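Local atomic coordinates of phosphonate monoester hydrolase (Ruegeria pomeroyi, PDB entry 4UPK), a protein that belongs to the sulfatase family within the alkaline phosphatase clan and has an alpha/beta fold built around a large mixed sheet. Residues Q187-R192 with F292-P297; I240-P245 with A311-L316; P262-L267 with L352-S357; H277-P282 with P477-D482. All blocks are in the same frame, centred on the assembly; numbering follows the deposited sequence.

Interactions 1, 2 and 3 all join loops or helices of the sulfatase-family region, whereas interaction 4 ties the turn leading into helix 280-286 to an edge of the four-stranded antiparallel sheet formed by a later part of the chain. Interactions 1 and 2 adjoin one another, with Tyr189 against Arg241 and Leu294 against Pro245; interaction 3 meets interaction 2 where Leu352 touches Tyr313, a residue of helix 303-333. Interactions 2 and 4 are buried, the first apolar across its interface, the second combining a methionine among aromatic rings with one histidine bond. Interactions 1 and 3 are partly buried: water bridges both, but only interaction 3 adds direct hydrogen bonds between its two segments.

Interaction 1. Residues Q187-R192 with F292-P297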
loop_
_atom_site.group_PDB
_atom_site.type_symbol
_atom_site.label_atom_id
_atom_site.label_comp_id
_atom_site.label_asym_id
_atom_site.label_seq_id
_atom_site.Cartn_x
_atom_site.Cartn_y
_atom_site.Cartn_z
ATOM N N GLN A 187 5.519 42.474 3.924
ATOM C CA GLN A 187 6.259 43.734 4.057
ATOM C C GLN A 187 7.676 43.674 3.452
ATOM O O GLN A 187 8.220 44.696 3.053
ATOM C CB GLN A 187 6.319 44.179 5.526
ATOM C CG GLN A 187 4.974 44.620 6.120
ATOM C CD GLN A 187 5.020 44.787 7.636
ATOM O OE1 GLN A 187 6.080 45.012 8.248
ATOM N NE2 GLN A 187 3.856 44.687 8.279
ATOM N N VAL A 188 8.261 42.481 3.415
ATOM C CA VAL A 188 9.597 42.156 2.887
ATOM C C VAL A 188 9.713 42.509 1.362
ATOM O O VAL A 188 10.768 42.915 0.902
ATOM C CB VAL A 188 9.867 40.635 3.173
ATOM C CG1 VAL A 188 11.046 40.081 2.380
ATOM C CG2 VAL A 188 10.032 40.357 4.660
ATOM N N TYR A 189 8.611 42.376 0.616
ATOM C CA TYR A 189 8.530 42.577 -0.841
ATOM C C TYR A 189 8.170 43.992 -1.300
ATOM O O TYR A 189 8.129 44.255 -2.509
ATOM C CB TYR A 189 7.560 41.540 -1.440
ATOM C CG TYR A 189 8.023 40.121 -1.236
ATOM C CD1 TYR A 189 9.095 39.608 -1.963
ATOM C CD2 TYR A 189 7.430 39.302 -0.278
ATOM C CE1 TYR A 189 9.542 38.304 -1.769
ATOM C CE2 TYR A 189 7.868 37.991 -0.076
ATOM C CZ TYR A 189 8.921 37.495 -0.833
ATOM O OH TYR A 189 9.367 36.209 -0.680
ATOM N N VAL A 190 7.888 44.889 -0.335
ATOM C CA VAL A 190 7.525 46.283 -0.599
ATOM C C VAL A 190 8.819 47.071 -0.928
ATOM O O VAL A 190 9.748 47.062 -0.114
ATOM C CB VAL A 190 6.709 46.916 0.573
ATOM C CG1 VAL A 190 6.375 48.379 0.301
ATOM C CG2 VAL A 190 5.431 46.121 0.852
ATOM N N PRO A 191 8.909 47.708 -2.123
ATOM C CA PRO A 191 10.103 48.495 -2.455
ATOM C C PRO A 191 10.235 49.705 -1.532
ATOM O O PRO A 191 9.224 50.305 -1.136
ATOM C CB PRO A 191 9.846 48.939 -3.904
ATOM C CG PRO A 191 8.761 48.042 -4.419
ATOM C CD PRO A 191 7.915 47.793 -3.210
ATOM N N ARG A 192 11.466 50.030 -1.151
ATOM C CA ARG A 192 11.758 51.166 -0.274
ATOM C C ARG A 192 11.188 52.452 -0.882
ATOM O O ARG A 192 11.504 52.781 -2.030
ATOM C CB ARG A 192 13.271 51.311 -0.073
ATOM C CG ARG A 192 13.704 52.118 1.139
ATOM C CD ARG A 192 15.214 51.999 1.337
ATOM N NE ARG A 192 15.675 50.615 1.573
ATOM C CZ ARG A 192 16.954 50.248 1.646
ATOM N NH1 ARG A 192 17.923 51.146 1.492
ATOM N NH2 ARG A 192 17.274 48.982 1.871
ATOM N N PHE A 292 1.587 42.387 -9.922
ATOM C CA PHE A 292 2.984 41.942 -10.040
ATOM C C PHE A 292 3.972 42.613 -9.065
ATOM O O PHE A 292 5.177 42.347 -9.135
ATOM C CB PHE A 292 3.460 42.123 -11.493
ATOM C CG PHE A 292 3.469 40.867 -12.317
ATOM C CD1 PHE A 292 2.327 40.087 -12.437
ATOM C CD2 PHE A 292 4.620 40.469 -12.992
ATOM C CE1 PHE A 292 2.346 38.909 -13.182
ATOM C CE2 PHE A 292 4.631 39.297 -13.747
ATOM C CZ PHE A 292 3.500 38.522 -13.828
ATOM N N VAL A 293 3.458 43.472 -8.161
ATOM C CA VAL A 293 4.234 44.214 -7.157
ATOM C C VAL A 293 3.383 44.358 -5.868
ATOM O O VAL A 293 2.174 44.227 -5.942
ATOM C CB VAL A 293 4.710 45.627 -7.667
ATOM C CG1 VAL A 293 5.764 45.530 -8.763
ATOM C CG2 VAL A 293 3.545 46.507 -8.101
ATOM N N LEU A 294 4.013 44.654 -4.714
ATOM C CA LEU A 294 3.321 44.885 -3.431
ATOM C C LEU A 294 3.482 46.345 -2.971
ATOM O O LEU A 294 4.593 46.877 -3.028
ATOM C CB LEU A 294 3.781 43.900 -2.325
ATOM C CG LEU A 294 3.329 42.423 -2.458
ATOM C CD1 LEU A 294 3.759 41.614 -1.238
ATOM C CD2 LEU A 294 1.794 42.282 -2.623
ATOM N N GLY A 295 2.368 46.983 -2.585
ATOM C CA GLY A 295 2.332 48.366 -2.102
ATOM C C GLY A 295 1.785 49.411 -3.063
ATOM O O GLY A 295 1.846 50.616 -2.769
ATOM N N PHE A 296 1.273 48.960 -4.234
ATOM C CA PHE A 296 0.723 49.784 -5.326
ATOM C C PHE A 296 -0.639 49.179 -5.790
ATOM O O PHE A 296 -0.699 48.520 -6.836
ATOM C CB PHE A 296 1.738 49.872 -6.496
ATOM C CG PHE A 296 3.118 50.323 -6.074
ATOM C CD1 PHE A 296 4.053 49.406 -5.590
ATOM C CD2 PHE A 296 3.480 51.665 -6.139
ATOM C CE1 PHE A 296 5.309 49.832 -5.149
ATOM C CE2 PHE A 296 4.748 52.082 -5.728
ATOM C CZ PHE A 296 5.647 51.166 -5.226
ATOM N N PRO A 297 -1.729 49.335 -4.981
ATOM C CA PRO A 297 -3.003 48.708 -5.360
ATOM C C PRO A 297 -3.714 49.365 -6.540
ATOM O O PRO A 297 -4.440 48.681 -7.259
ATOM C CB PRO A 297 -3.830 48.768 -4.071
ATOM C CG PRO A 297 -3.301 49.946 -3.324
ATOM C CD PRO A 297 -1.847 50.078 -3.693
HETATM O O HOH W 1 6.961 44.334 -4.891
#
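Pro191 meets the Phe296 ring at its edge, near the ring plane, the two side chains reaching toward each other tip to tip. Pro191 CD lies 3.8 Å from Phe296 CE1, and CG of the same proline stands only slightly farther from that carbon. The second aromatic ring, that of Tyr189, is approached obliquely by Leu294 CD1, whose closest contact is with the methylene rather than with the ring: Tyr189 CB to Leu294 CD1 is 3.8 Å. Tyr189 CG is anti to the carbonyl carbon (chi1 -62°); the ring beyond leads away from segment 292-297, and its hydroxyl is hydrogen-bonded to that of Tyr185, whose ring packs edge-to-face with it.

Two irregular loops are joined here, one running from helix 169-177 to helix 213-224 and the other from helix 280-286 to helix 303-333. Leu294 is the residue of segment 292-297 that segment 187-192 covers most extensively. Its carbonyl oxygen packs against the proline ring, 3.5 Å from Pro191 CD, while its CB lies 4.2 Å from Val190 CG2. No direct hydrogen bond spans the two segments. A water does so instead, donating to Tyr189 O at 2.7 Å and accepting from Leu294 N at 3.0 Å, which provides both backbone groups with a polar partner beside the hydrocarbon contacts. Next to Leu294 the chain passes through Gly295 with a positive phi of 105°, a conformation suited to glycine because a beta carbon would be jammed against the preceding carbonyl oxygen. Helix 169-177 also packs on Tyr189, through Trp171.

Interaction 2. Residues I240-P245 with A311-L316; sequences IRPHPP and AVYLGL
Pro242 and Leu316 bring the two backbones closest, their CA atoms 5.1 Å apart, where an irregular loop passes a turn of helix 303-333. The loop is shaped by two cis peptide bonds, one before Pro242 and one before Pro245. The helical segment keeps its regular backbone bonds, including Leu316 N to Val312 O.

Pro242 carries most of the contact from the loop side. Its CB sits over one face of the Tyr313 ring, 3.9 Å from the centroid and displaced toward the rim, making a CH-pi contact; CG lies above the neighbouring part of the ring, 3.6 Å from Tyr313 CE2. Tyr313 CG is anti to the backbone N (chi1 171°), which starts the side chain on the course that brings its ring to the proline. Pro242 CB also touches the helix backbone, 3.4 Å from Tyr313 O, and Leu316 CB at 3.9 Å.

The loop follows strand 234-239 of the mixed sheet and lies beside the chain that leaves the adjacent parallel strand 35-41, so the contact fastens the helix to the C-terminal end of these strands. There the Tyr313 hydroxyl is hydrogen-bonded to Gln43 O and Arg45 N. Arg241 crosses Leu316 obliquely: its CD approaches both leucine methyls, and NH1 lies 3.9 Å from Leu316 CD1. That same NH1 donates to Pro245 O at 2.9 Å, almost straight at 171°, from above the carbonyl plane but within the plane of its own guanidinium. NE forms a salt bridge with Asp213. Within the loop, His243 ND1 donates to an in-plane lone pair of Pro244 O at 2.8 Å.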
loop_
_atom_site.group_PDB
_atom_site.type_symbol
_atom_site.label_atom_id
_atom_site.label_comp_id
_atom_site.label_asym_id
_atom_site.label_seq_id
_atom_site.Cartn_x
_atom_site.Cartn_y
_atom_site.Cartn_z
ATOM N N ILE A 240 13.448 31.296 -7.513
ATOM C CA ILE A 240 12.155 31.894 -7.784
ATOM C C ILE A 240 12.295 33.103 -8.689
ATOM O O ILE A 240 11.527 33.248 -9.627
ATOM C CB ILE A 240 11.358 32.192 -6.464
ATOM C CG1 ILE A 240 9.882 32.595 -6.756
ATOM C CG2 ILE A 240 12.063 33.194 -5.541
ATOM C CD1 ILE A 240 9.047 31.448 -7.458
ATOM N N ARG A 241 13.305 33.963 -8.406
ATOM C CA ARG A 241 13.627 35.166 -9.149
ATOM C C ARG A 241 14.144 34.854 -10.550
ATOM O O ARG A 241 14.893 33.883 -10.696
ATOM C CB ARG A 241 14.658 36.026 -8.387
ATOM C CG ARG A 241 14.213 36.483 -7.001
ATOM C CD ARG A 241 12.864 37.153 -6.984
ATOM N NE ARG A 241 12.572 37.715 -5.671
ATOM C CZ ARG A 241 11.627 38.620 -5.428
ATOM N NH1 ARG A 241 10.893 39.109 -6.423
ATOM N NH2 ARG A 241 11.427 39.061 -4.198
ATOM N N PRO A 242 13.783 35.651 -11.599
ATOM C CA PRO A 242 12.852 36.812 -11.608
ATOM C C PRO A 242 11.393 36.367 -11.534
ATOM O O PRO A 242 10.982 35.477 -12.277
ATOM C CB PRO A 242 13.204 37.508 -12.931
ATOM C CG PRO A 242 13.593 36.356 -13.854
ATOM C CD PRO A 242 14.294 35.355 -12.966
ATOM N N HIS A 243 10.626 36.909 -10.589
ATOM C CA HIS A 243 9.227 36.490 -10.366
ATOM C C HIS A 243 8.549 37.523 -9.465
ATOM O O HIS A 243 9.220 38.026 -8.557
ATOM C CB HIS A 243 9.208 35.118 -9.646
ATOM C CG HIS A 243 7.892 34.403 -9.564
ATOM N ND1 HIS A 243 6.912 34.784 -8.652
ATOM C CD2 HIS A 243 7.494 33.262 -10.171
ATOM C CE1 HIS A 243 5.918 33.919 -8.811
ATOM N NE2 HIS A 243 6.226 32.980 -9.704
ATOM N N PRO A 244 7.232 37.839 -9.673
ATOM C CA PRO A 244 6.553 38.794 -8.781
ATOM C C PRO A 244 6.519 38.299 -7.319
ATOM O O PRO A 244 6.603 37.090 -7.103
ATOM C CB PRO A 244 5.139 38.897 -9.391
ATOM C CG PRO A 244 4.960 37.667 -10.199
ATOM C CD PRO A 244 6.309 37.337 -10.722
ATOM N N PRO A 245 6.382 39.170 -6.285
ATOM C CA PRO A 245 6.279 40.645 -6.324
ATOM C C PRO A 245 7.624 41.211 -6.725
ATOM O O PRO A 245 8.630 40.945 -6.067
ATOM C CB PRO A 245 5.874 41.022 -4.883
ATOM C CG PRO A 245 5.494 39.721 -4.204
ATOM C CD PRO A 245 6.329 38.686 -4.896
ATOM N N ALA A 311 12.385 46.518 -16.315
ATOM C CA ALA A 311 13.747 46.804 -15.848
ATOM C C ALA A 311 14.065 46.071 -14.516
ATOM O O ALA A 311 15.191 45.594 -14.350
ATOM C CB ALA A 311 13.952 48.307 -15.683
ATOM N N VAL A 312 13.086 45.995 -13.582
ATOM C CA VAL A 312 13.222 45.307 -12.287
ATOM C C VAL A 312 13.408 43.804 -12.507
ATOM O O VAL A 312 14.308 43.214 -11.914
ATOM C CB VAL A 312 12.058 45.657 -11.303
ATOM C CG1 VAL A 312 12.080 44.748 -10.063
ATOM C CG2 VAL A 312 12.114 47.138 -10.900
ATOM N N TYR A 313 12.582 43.207 -13.394
ATOM C CA TYR A 313 12.616 41.799 -13.803
ATOM C C TYR A 313 13.996 41.424 -14.369
ATOM O O TYR A 313 14.562 40.404 -13.960
ATOM C CB TYR A 313 11.513 41.541 -14.852
ATOM C CG TYR A 313 11.567 40.178 -15.512
ATOM C CD1 TYR A 313 12.310 39.971 -16.675
ATOM C CD2 TYR A 313 10.827 39.113 -15.018
ATOM C CE1 TYR A 313 12.348 38.724 -17.303
ATOM C CE2 TYR A 313 10.853 37.861 -15.640
ATOM C CZ TYR A 313 11.613 37.675 -16.784
ATOM O OH TYR A 313 11.640 36.446 -17.414
ATOM N N LEU A 314 14.529 42.242 -15.308
ATOM C CA LEU A 314 15.843 42.034 -15.905
ATOM C C LEU A 314 16.972 42.151 -14.873
ATOM O O LEU A 314 17.937 41.400 -14.954
ATOM C CB LEU A 314 16.086 42.981 -17.102
ATOM C CG LEU A 314 15.160 42.856 -18.318
ATOM C CD1 LEU A 314 15.409 43.991 -19.293
ATOM C CD2 LEU A 314 15.328 41.501 -19.019
ATOM N N GLY A 315 16.810 43.035 -13.889
ATOM C CA GLY A 315 17.772 43.223 -12.797
ATOM C C GLY A 315 17.867 42.016 -11.876
ATOM O O GLY A 315 18.963 41.633 -11.482
ATOM N N LEU A 316 16.718 41.348 -11.600
ATOM C CA LEU A 316 16.607 40.108 -10.809
ATOM C C LEU A 316 17.234 38.918 -11.541
ATOM O O LEU A 316 17.848 38.069 -10.885
ATOM C CB LEU A 316 15.147 39.801 -10.430
ATOM C CG LEU A 316 14.511 40.700 -9.371
ATOM C CD1 LEU A 316 12.972 40.508 -9.349
ATOM C CD2 LEU A 316 15.114 40.454 -8.004
#

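Interaction 3. Residues P262-L267 with L352-S357; sequences PLPARL and LGDRHS
Ala265 is gripped through both of its backbone polar groups by segment 352-357. Its N donates to Asp354 OD1 at 3.1 Å, meeting the oxygen from above the carboxylate plane, while its O accepts from Arg355 N at 2.9 Å. The other carboxylate oxygen, Asp354 OD2, pairs with Arg45 in a salt bridge. Two residues on, Leu267 O receives the NE2 proton of His356 over 2.7 Å, with the oxygen close to the imidazole plane.

Above one face of that imidazole runs the extended chain of Arg266, crossing it at about a right angle; Arg266 CD lies 4.0 Å from the ring centroid in a CH-pi contact. Arg266 NH1 then reaches a water at 2.9 Å, which in turn donates to Gly353 O at 2.7 Å, and NH2 forms a salt bridge with Asp303. Pro264 packs against Gly353, its CB 3.5 Å from Gly353 C.

Within the loop that follows strand 340-346, Asp354 O accepts from both Ser357 N and Ser357 OG, the latter at 3.0 Å. Arg355 forms a salt bridge with Glu273 of helix 270-275, the helix that follows segment 262-267, and its guanidinium also makes cation-pi contacts with Tyr364 and Phe489. One backbone-to-backbone bond and two between backbone and side chain thus join the loops, while the charged groups find partners beyond, which probably fixes their relative position.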
loop_
_atom_site.group_PDB
_atom_site.type_symbol
_atom_site.label_atom_id
_atom_site.label_comp_id
_atom_site.label_asym_id
_atom_site.label_seq_id
_atom_site.Cartn_x
_atom_site.Cartn_y
_atom_site.Cartn_z
ATOM N N PRO A 262 13.388 48.355 -24.831
ATOM C CA PRO A 262 12.356 48.324 -25.884
ATOM C C PRO A 262 10.976 48.141 -25.229
ATOM O O PRO A 262 10.874 47.570 -24.142
ATOM C CB PRO A 262 12.734 47.099 -26.733
ATOM C CG PRO A 262 13.526 46.221 -25.836
ATOM C CD PRO A 262 14.170 47.093 -24.786
ATOM N N LEU A 263 9.928 48.666 -25.865
ATOM C CA LEU A 263 8.560 48.515 -25.373
ATOM C C LEU A 263 8.119 47.066 -25.629
ATOM O O LEU A 263 8.715 46.405 -26.489
ATOM C CB LEU A 263 7.604 49.511 -26.083
ATOM C CG LEU A 263 7.640 50.975 -25.573
ATOM C CD1 LEU A 263 6.919 51.899 -26.551
ATOM C CD2 LEU A 263 7.023 51.114 -24.175
ATOM N N PRO A 264 7.096 46.523 -24.924
ATOM C CA PRO A 264 6.657 45.149 -25.239
ATOM C C PRO A 264 6.099 45.028 -26.659
ATOM O O PRO A 264 5.660 46.026 -27.243
ATOM C CB PRO A 264 5.532 44.898 -24.231
ATOM C CG PRO A 264 5.701 45.929 -23.173
ATOM C CD PRO A 264 6.267 47.116 -23.850
ATOM N N ALA A 265 6.118 43.795 -27.213
ATOM C CA ALA A 265 5.527 43.479 -28.515
ATOM C C ALA A 265 4.025 43.334 -28.248
ATOM O O ALA A 265 3.617 42.499 -27.442
ATOM C CB ALA A 265 6.107 42.179 -29.065
ATOM N N ARG A 266 3.213 44.210 -28.851
ATOM C CA ARG A 266 1.765 44.239 -28.601
ATOM C C ARG A 266 1.022 44.981 -29.691
ATOM O O ARG A 266 1.626 45.781 -30.413
ATOM C CB ARG A 266 1.471 44.919 -27.233
ATOM C CG ARG A 266 2.040 46.345 -27.170
ATOM C CD ARG A 266 1.918 47.041 -25.846
ATOM N NE ARG A 266 2.515 48.366 -25.958
ATOM C CZ ARG A 266 2.700 49.212 -24.951
ATOM N NH1 ARG A 266 2.308 48.895 -23.726
ATOM N NH2 ARG A 266 3.261 50.385 -25.165
ATOM N N LEU A 267 -0.310 44.760 -29.756
ATOM C CA LEU A 267 -1.194 45.483 -30.666
ATOM C C LEU A 267 -1.506 46.887 -30.023
ATOM O O LEU A 267 -1.260 47.057 -28.818
ATOM C CB LEU A 267 -2.450 44.653 -31.025
ATOM C CG LEU A 267 -2.230 43.377 -31.889
ATOM C CD1 LEU A 267 -3.559 42.729 -32.286
ATOM C CD2 LEU A 267 -1.434 43.658 -33.162
ATOM N N LEU A 352 5.387 39.606 -19.697
ATOM C CA LEU A 352 6.112 40.839 -19.393
ATOM C C LEU A 352 5.561 42.090 -20.126
ATOM O O LEU A 352 6.315 42.971 -20.553
ATOM C CB LEU A 352 7.615 40.615 -19.641
ATOM C CG LEU A 352 8.576 41.355 -18.743
ATOM C CD1 LEU A 352 8.573 40.772 -17.344
ATOM C CD2 LEU A 352 9.975 41.352 -19.342
ATOM N N GLY A 353 4.235 42.151 -20.247
ATOM C CA GLY A 353 3.574 43.275 -20.899
ATOM C C GLY A 353 3.256 43.004 -22.352
ATOM O O GLY A 353 2.467 43.737 -22.952
ATOM N N ASP A 354 3.899 41.962 -22.937
ATOM C CA ASP A 354 3.670 41.568 -24.324
ATOM C C ASP A 354 2.207 41.223 -24.486
ATOM O O ASP A 354 1.655 40.516 -23.636
ATOM C CB ASP A 354 4.547 40.355 -24.732
ATOM C CG ASP A 354 6.001 40.666 -25.052
ATOM O OD1 ASP A 354 6.411 41.835 -24.892
ATOM O OD2 ASP A 354 6.733 39.734 -25.452
ATOM N N ARG A 355 1.568 41.751 -25.561
ATOM C CA ARG A 355 0.161 41.503 -25.929
ATOM C C ARG A 355 -0.833 41.944 -24.836
ATOM O O ARG A 355 -1.869 41.301 -24.638
ATOM C CB ARG A 355 -0.058 40.017 -26.340
ATOM C CG ARG A 355 1.025 39.425 -27.253
ATOM C CD ARG A 355 1.245 40.259 -28.518
ATOM N NE ARG A 355 0.009 40.365 -29.304
ATOM C CZ ARG A 355 -0.387 39.481 -30.213
ATOM N NH1 ARG A 355 0.366 38.422 -30.493
ATOM N NH2 ARG A 355 -1.528 39.654 -30.860
ATOM N N HIS A 356 -0.480 43.019 -24.115
ATOM C CA HIS A 356 -1.222 43.650 -23.001
ATOM C C HIS A 356 -1.506 42.681 -21.850
ATOM O O HIS A 356 -2.525 42.807 -21.174
ATOM C CB HIS A 356 -2.481 44.389 -23.507
ATOM C CG HIS A 356 -2.169 45.489 -24.470
ATOM N ND1 HIS A 356 -1.884 46.763 -24.031
ATOM C CD2 HIS A 356 -2.088 45.464 -25.820
ATOM C CE1 HIS A 356 -1.661 47.481 -25.123
ATOM N NE2 HIS A 356 -1.764 46.735 -26.224
ATOM N N SER A 357 -0.584 41.718 -21.637
ATOM C CA SER A 357 -0.719 40.691 -20.624
ATOM C C SER A 357 0.558 40.433 -19.823
ATOM O O SER A 357 1.652 40.782 -20.272
ATOM C CB SER A 357 -1.287 39.405 -21.219
ATOM O OG SER A 357 -0.407 38.886 -22.191
HETATM O O HOH W 2 1.881 46.312 -22.462
#

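Interaction 4. Residues H277-P282 with P477-D482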
loop_
_atom_site.group_PDB
_atom_site.type_symbol
_atom_site.label_atom_id
_atom_site.label_comp_id
_atom_site.label_asym_id
_atom_site.label_seq_id
_atom_site.Cartn_x
_atom_site.Cartn_y
_atom_site.Cartn_z
ATOM N N HIS A 277 -9.215 36.993 -30.469
ATOM C CA HIS A 277 -9.949 35.838 -29.942
ATOM C C HIS A 277 -10.511 36.234 -28.564
ATOM O O HIS A 277 -9.798 36.877 -27.787
ATOM C CB HIS A 277 -9.075 34.553 -29.876
ATOM C CG HIS A 277 -9.825 33.271 -29.618
ATOM N ND1 HIS A 277 -10.337 32.967 -28.355
ATOM C CD2 HIS A 277 -10.069 32.225 -30.446
ATOM C CE1 HIS A 277 -10.912 31.780 -28.474
ATOM N NE2 HIS A 277 -10.763 31.287 -29.710
ATOM N N PRO A 278 -11.774 35.854 -28.250
ATOM C CA PRO A 278 -12.370 36.214 -26.950
ATOM C C PRO A 278 -11.627 35.753 -25.691
ATOM O O PRO A 278 -11.841 36.354 -24.640
ATOM C CB PRO A 278 -13.753 35.568 -27.019
ATOM C CG PRO A 278 -14.041 35.449 -28.454
ATOM C CD PRO A 278 -12.744 35.110 -29.076
ATOM N N PHE A 279 -10.795 34.692 -25.786
ATOM C CA PHE A 279 -9.961 34.112 -24.715
ATOM C C PHE A 279 -9.073 35.179 -24.034
ATOM O O PHE A 279 -8.794 35.077 -22.837
ATOM C CB PHE A 279 -9.057 32.989 -25.307
ATOM C CG PHE A 279 -7.886 32.555 -24.439
ATOM C CD1 PHE A 279 -6.657 33.206 -24.520
ATOM C CD2 PHE A 279 -8.028 31.530 -23.509
ATOM C CE1 PHE A 279 -5.596 32.838 -23.687
ATOM C CE2 PHE A 279 -6.965 31.164 -22.678
ATOM C CZ PHE A 279 -5.756 31.810 -22.781
ATOM N N PHE A 280 -8.594 36.161 -24.834
ATOM C CA PHE A 280 -7.697 37.251 -24.445
ATOM C C PHE A 280 -8.316 38.344 -23.606
ATOM O O PHE A 280 -7.585 39.130 -22.992
ATOM C CB PHE A 280 -6.916 37.791 -25.649
ATOM C CG PHE A 280 -6.045 36.743 -26.294
ATOM C CD1 PHE A 280 -5.002 36.154 -25.592
ATOM C CD2 PHE A 280 -6.280 36.330 -27.600
ATOM C CE1 PHE A 280 -4.223 35.159 -26.178
ATOM C CE2 PHE A 280 -5.471 35.370 -28.198
ATOM C CZ PHE A 280 -4.469 34.771 -27.477
ATOM N N GLY A 281 -9.650 38.376 -23.576
ATOM C CA GLY A 281 -10.432 39.261 -22.723
ATOM C C GLY A 281 -10.078 38.897 -21.298
ATOM O O GLY A 281 -9.327 39.640 -20.657
ATOM N N PRO A 282 -10.491 37.685 -20.827
ATOM C CA PRO A 282 -10.100 37.240 -19.471
ATOM C C PRO A 282 -8.585 37.090 -19.267
ATOM O O PRO A 282 -8.108 37.333 -18.169
ATOM C CB PRO A 282 -10.817 35.892 -19.337
ATOM C CG PRO A 282 -11.980 35.973 -20.291
ATOM C CD PRO A 282 -11.396 36.696 -21.457
ATOM N N PRO A 477 -13.798 28.910 -30.507
ATOM C CA PRO A 477 -13.131 28.548 -31.767
ATOM C C PRO A 477 -11.601 28.421 -31.694
ATOM O O PRO A 477 -10.960 29.006 -30.818
ATOM C CB PRO A 477 -13.571 29.661 -32.740
ATOM C CG PRO A 477 -13.920 30.811 -31.883
ATOM C CD PRO A 477 -14.488 30.220 -30.624
ATOM N N PRO A 478 -10.982 27.662 -32.638
ATOM C CA PRO A 478 -9.518 27.565 -32.630
ATOM C C PRO A 478 -8.811 28.881 -32.972
ATOM O O PRO A 478 -9.439 29.837 -33.448
ATOM C CB PRO A 478 -9.229 26.516 -33.713
ATOM C CG PRO A 478 -10.406 26.523 -34.598
ATOM C CD PRO A 478 -11.578 26.865 -33.734
ATOM N N MET A 479 -7.500 28.922 -32.718
ATOM C CA MET A 479 -6.647 30.022 -33.114
ATOM C C MET A 479 -5.651 29.449 -34.102
ATOM O O MET A 479 -5.247 28.298 -33.981
ATOM C CB MET A 479 -5.887 30.673 -31.929
ATOM C CG MET A 479 -6.753 31.037 -30.760
ATOM S SD MET A 479 -5.878 32.099 -29.622
ATOM C CE MET A 479 -6.824 31.887 -28.143
ATOM N N LEU A 480 -5.273 30.231 -35.080
ATOM C CA LEU A 480 -4.270 29.821 -36.049
ATOM C C LEU A 480 -3.347 30.995 -36.360
ATOM O O LEU A 480 -3.816 32.027 -36.799
ATOM C CB LEU A 480 -4.889 29.222 -37.303
ATOM C CG LEU A 480 -3.892 28.588 -38.287
ATOM C CD1 LEU A 480 -3.290 27.324 -37.720
ATOM C CD2 LEU A 480 -4.556 28.345 -39.636
ATOM N N PHE A 481 -2.037 30.830 -36.076
ATOM C CA PHE A 481 -1.015 31.840 -36.300
ATOM C C PHE A 481 -0.022 31.345 -37.344
ATOM O O PHE A 481 0.602 30.313 -37.158
ATOM C CB PHE A 481 -0.317 32.233 -34.970
ATOM C CG PHE A 481 -1.276 32.543 -33.836
ATOM C CD1 PHE A 481 -2.140 33.633 -33.910
ATOM C CD2 PHE A 481 -1.296 31.764 -32.688
ATOM C CE1 PHE A 481 -3.033 33.916 -32.871
ATOM C CE2 PHE A 481 -2.175 32.059 -31.636
ATOM C CZ PHE A 481 -3.034 33.137 -31.732
ATOM N N ASP A 482 0.091 32.069 -38.459
ATOM C CA ASP A 482 1.005 31.771 -39.554
ATOM C C ASP A 482 2.330 32.547 -39.356
ATOM O O ASP A 482 2.347 33.779 -39.433
ATOM C CB ASP A 482 0.331 32.136 -40.891
ATOM C CG ASP A 482 1.130 31.860 -42.160
ATOM O OD1 ASP A 482 2.234 31.252 -42.062
ATOM O OD2 ASP A 482 0.676 32.286 -43.245
#
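Met479 reaches into a group of aromatic side chains on segment 277-282. Its CB points toward that segment, and a first torsion of -50° sets CG anti to the carbonyl carbon. CG meets the imidazole of His277, 3.5 Å from His277 CD2. Beyond it the chain is extended: SD comes 3.6 Å from Phe280 CE2 in a Met-aromatic contact, approaching the ring obliquely. The terminal CE lies over one face of His277, 3.8 Å from the ring centroid and displaced toward the rim, and also touches Phe279 CB at 3.8 Å. The methionine crosses His277 and Phe279 at about a right angle but meets Phe280 tip to tip.

At its edge the imidazole makes two hydrogen bonds. NE2 donates to Pro477 O; the modelled 2.5 Å is short and its exact value doubtful. ND1 accepts from Phe279 N at 3.1 Å and 166°, capping the turn that leads into helix 280-286. The contact joins that turn to strand 479-482, at one edge of the four-stranded antiparallel sheet. Phe472, on the neighbouring strand, also meets the His277 ring, and Arg507 of the second subunit packs on Pro478.

One imidazole nitrogen accepting from a backbone N-H and the other facing a carbonyl oxygen would suit a ring that is probably neutral, with its hydrogen on NE2, held at its edge while the methionine methyl packs on its face.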